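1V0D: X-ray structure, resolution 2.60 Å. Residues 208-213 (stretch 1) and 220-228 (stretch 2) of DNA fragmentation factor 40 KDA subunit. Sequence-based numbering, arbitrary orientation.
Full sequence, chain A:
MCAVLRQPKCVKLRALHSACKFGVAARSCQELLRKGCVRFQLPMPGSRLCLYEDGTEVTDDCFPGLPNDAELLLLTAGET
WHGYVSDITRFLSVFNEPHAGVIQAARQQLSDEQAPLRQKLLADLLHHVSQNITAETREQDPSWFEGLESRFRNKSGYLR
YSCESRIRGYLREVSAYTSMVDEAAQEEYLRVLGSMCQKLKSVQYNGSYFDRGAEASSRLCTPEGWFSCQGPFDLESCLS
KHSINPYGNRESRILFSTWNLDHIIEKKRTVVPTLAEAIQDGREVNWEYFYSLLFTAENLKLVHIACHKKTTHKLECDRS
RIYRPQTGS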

# COMPACT_ATOMS: atom_id res chain seq x y z
N SER A 208 -0.01 -20.00 8.56
CA SER A 208 0.53 -20.98 7.65
C SER A 208 0.39 -20.53 6.19
O SER A 208 1.20 -20.88 5.33
CB SER A 208 -0.20 -22.30 7.87
OG SER A 208 -0.06 -23.14 6.76
N TYR A 209 -0.63 -19.74 5.91
CA TYR A 209 -0.86 -19.26 4.56
C TYR A 209 0.34 -18.56 3.93
O TYR A 209 0.55 -18.66 2.73
CB TYR A 209 -2.05 -18.30 4.51
CG TYR A 209 -3.41 -18.95 4.69
CD1 TYR A 209 -3.61 -20.29 4.39
CD2 TYR A 209 -4.51 -18.20 5.11
CE1 TYR A 209 -4.87 -20.88 4.52
CE2 TYR A 209 -5.77 -18.78 5.24
CZ TYR A 209 -5.94 -20.11 4.95
OH TYR A 209 -7.19 -20.68 5.07
N PHE A 210 1.14 -17.84 4.73
CA PHE A 210 2.28 -17.10 4.18
C PHE A 210 3.63 -17.76 4.25
O PHE A 210 4.57 -17.29 3.61
CB PHE A 210 2.42 -15.72 4.83
CG PHE A 210 1.40 -14.72 4.37
CD1 PHE A 210 0.39 -15.07 3.48
CD2 PHE A 210 1.44 -13.41 4.86
CE1 PHE A 210 -0.56 -14.14 3.09
CE2 PHE A 210 0.49 -12.48 4.48
CZ PHE A 210 -0.51 -12.84 3.59
N ASP A 211 3.77 -18.84 5.01
CA ASP A 211 5.09 -19.44 5.10
C ASP A 211 5.35 -20.68 4.25
O ASP A 211 4.67 -21.70 4.37
CB ASP A 211 5.46 -19.65 6.59
CG ASP A 211 5.60 -21.11 6.97
OD1 ASP A 211 4.61 -21.70 7.44
OD2 ASP A 211 6.72 -21.66 6.83
N ARG A 212 6.33 -20.55 3.36
CA ARG A 212 6.72 -21.65 2.50
C ARG A 212 7.17 -22.74 3.45
O ARG A 212 7.21 -22.54 4.67
CB ARG A 212 7.87 -21.22 1.58
CG ARG A 212 9.06 -20.56 2.28
CD ARG A 212 10.09 -20.03 1.26
NE ARG A 212 11.32 -19.54 1.90
CZ ARG A 212 12.31 -18.90 1.27
NH1 ARG A 212 12.23 -18.66 -0.04
NH2 ARG A 212 13.38 -18.52 1.94
N GLY A 213 7.51 -23.91 2.95
CA GLY A 213 7.92 -24.93 3.90
C GLY A 213 6.80 -25.35 4.86
O GLY A 213 7.07 -25.78 5.97
N LEU A 220 0.04 -20.57 0.56
CA LEU A 220 -0.56 -19.90 -0.59
C LEU A 220 0.54 -19.69 -1.62
O LEU A 220 0.29 -19.22 -2.74
CB LEU A 220 -1.16 -18.56 -0.14
CG LEU A 220 -2.68 -18.40 -0.07
CD1 LEU A 220 -3.36 -19.72 0.27
CD2 LEU A 220 -3.02 -17.33 0.96
N CYS A 221 1.75 -20.08 -1.26
CA CYS A 221 2.91 -19.92 -2.13
C CYS A 221 3.60 -21.24 -2.45
O CYS A 221 3.29 -22.28 -1.86
CB CYS A 221 3.93 -19.00 -1.46
SG CYS A 221 4.44 -19.62 0.17
N THR A 222 4.54 -21.17 -3.40
CA THR A 222 5.33 -22.33 -3.79
C THR A 222 6.32 -22.49 -2.66
O THR A 222 6.49 -21.59 -1.84
CB THR A 222 6.11 -22.07 -5.06
OG1 THR A 222 7.18 -21.18 -4.78
CG2 THR A 222 5.21 -21.45 -6.10
N PRO A 223 6.99 -23.65 -2.58
CA PRO A 223 7.95 -23.84 -1.50
C PRO A 223 9.13 -22.88 -1.57
O PRO A 223 9.96 -22.84 -0.66
CB PRO A 223 8.34 -25.31 -1.63
CG PRO A 223 8.18 -25.57 -3.09
CD PRO A 223 6.91 -24.85 -3.44
N GLU A 224 9.19 -22.10 -2.64
CA GLU A 224 10.26 -21.12 -2.81
C GLU A 224 9.81 -19.74 -2.32
O GLU A 224 10.61 -18.81 -2.21
CB GLU A 224 10.70 -21.01 -4.28
CG GLU A 224 11.46 -22.21 -4.81
CD GLU A 224 10.62 -23.49 -4.81
OE1 GLU A 224 9.53 -23.49 -5.43
OE2 GLU A 224 11.06 -24.50 -4.20
N GLY A 225 8.52 -19.61 -2.02
CA GLY A 225 8.00 -18.34 -1.54
C GLY A 225 7.29 -17.49 -2.58
O GLY A 225 7.03 -16.31 -2.32
N TRP A 226 6.96 -18.05 -3.74
CA TRP A 226 6.26 -17.29 -4.79
C TRP A 226 4.73 -17.27 -4.69
O TRP A 226 4.08 -18.32 -4.75
CB TRP A 226 6.65 -17.80 -6.17
CG TRP A 226 7.99 -17.34 -6.64
CD1 TRP A 226 9.18 -18.02 -6.56
CD2 TRP A 226 8.30 -16.07 -7.23
NE1 TRP A 226 10.20 -17.26 -7.07
CE2 TRP A 226 9.69 -16.05 -7.49
CE3 TRP A 226 7.53 -14.95 -7.57
CZ2 TRP A 226 10.33 -14.95 -8.07
CZ3 TRP A 226 8.16 -13.86 -8.14
CH2 TRP A 226 9.55 -13.87 -8.39
N PHE A 227 4.15 -16.07 -4.56
CA PHE A 227 2.70 -15.92 -4.49
C PHE A 227 2.17 -15.38 -5.81
O PHE A 227 2.82 -14.55 -6.45
CB PHE A 227 2.29 -14.96 -3.38
CG PHE A 227 2.70 -15.40 -2.01
CD1 PHE A 227 4.02 -15.25 -1.58
CD2 PHE A 227 1.77 -15.92 -1.12
CE1 PHE A 227 4.41 -15.62 -0.28
CE2 PHE A 227 2.14 -16.30 0.19
CZ PHE A 227 3.46 -16.15 0.61
N SER A 228 1.00 -15.85 -6.23
CA SER A 228 0.39 -15.40 -7.47
C SER A 228 -0.89 -14.68 -7.17
O SER A 228 -1.70 -15.13 -6.37
CB SER A 228 0.09 -16.57 -8.39
OG SER A 228 1.26 -17.07 -9.00

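The two stretches meet without forming a sheet: residues of a 3-10 segment and the chain that follows run beside a loop and a type I turn, and the contact, 413 Å² counted over both sides, depends on a few residues. Alpha carbons come near each other at Tyr 209 and Leu 220 (CA to CA 5.2 Å) and again at Arg 212 and Pro 223 (CA to CA 4.7 Å).

Arg 212 covers the most surface. Its CA-to-CB bond points toward the second stretch, and after a p first rotamer the chain is almost fully extended, with chi2 and chi3 both t. This long reach carries the guanidinium to the far end of the turn from Thr 222 to Gly 225, where NH1 donates a hydrogen bond to the carbonyl O of Glu 224 (NH1 to O, 2.7 Å). The carbonyl O lies near the guanidinium plane, the plane in which the N-H bonds lie, so the positively charged group meets the partial negative charge of the oxygen, through NH1 alone, at an N-H...O angle of 142°. NE, NH1 and NH2 are also hydrogen-bonded elsewhere in the structure. The methylene part of the chain is also used: Arg 212 CD lies 3.4 Å from Pro 223 O, and Arg 212 CB lies 4.0 Å from Cys 221 SG, a small, polarizable neighbor.

The turn that receives the arginine is closed by its own bond from Gly 225 N to Thr 222 O (2.8 Å), while Thr 222 OG1 accepts a hydrogen bond from Trp 226 N at 3.3 Å. Gly 225 has a phi of 100°, and a beta carbon there would be jammed against the preceding carbonyl O. Glycine suits these backbone angles; a beta carbon would in addition lie close to Arg 212 NH1, at 3.4 Å.

Leu 220 and Tyr 209 form the second center. The backbones are joined by a hydrogen bond from Leu 220 N to Tyr 209 O (2.9 Å), and the side chains add an apolar contact, Tyr 209 CB to Leu 220 CD2 at 3.8 Å. Leucine suits this place because its CA-to-CB bond points toward the first stretch and its CD2 methyl packs on the CB of Tyr 209; the backbone hydrogen bond does not depend on the side chain.

The CA-to-CB bond of Phe 227 also points toward the first stretch. Its CE2 lies 3.9 Å from Phe 210 CD1, in an oblique aromatic pair with planes at 83° and centroids 5.7 Å apart. The edge of the Phe 227 ring also faces Phe 210 O, with CZ 3.4 Å from that oxygen, and the slightly positive ring hydrogens make such an approach electrostatically favorable.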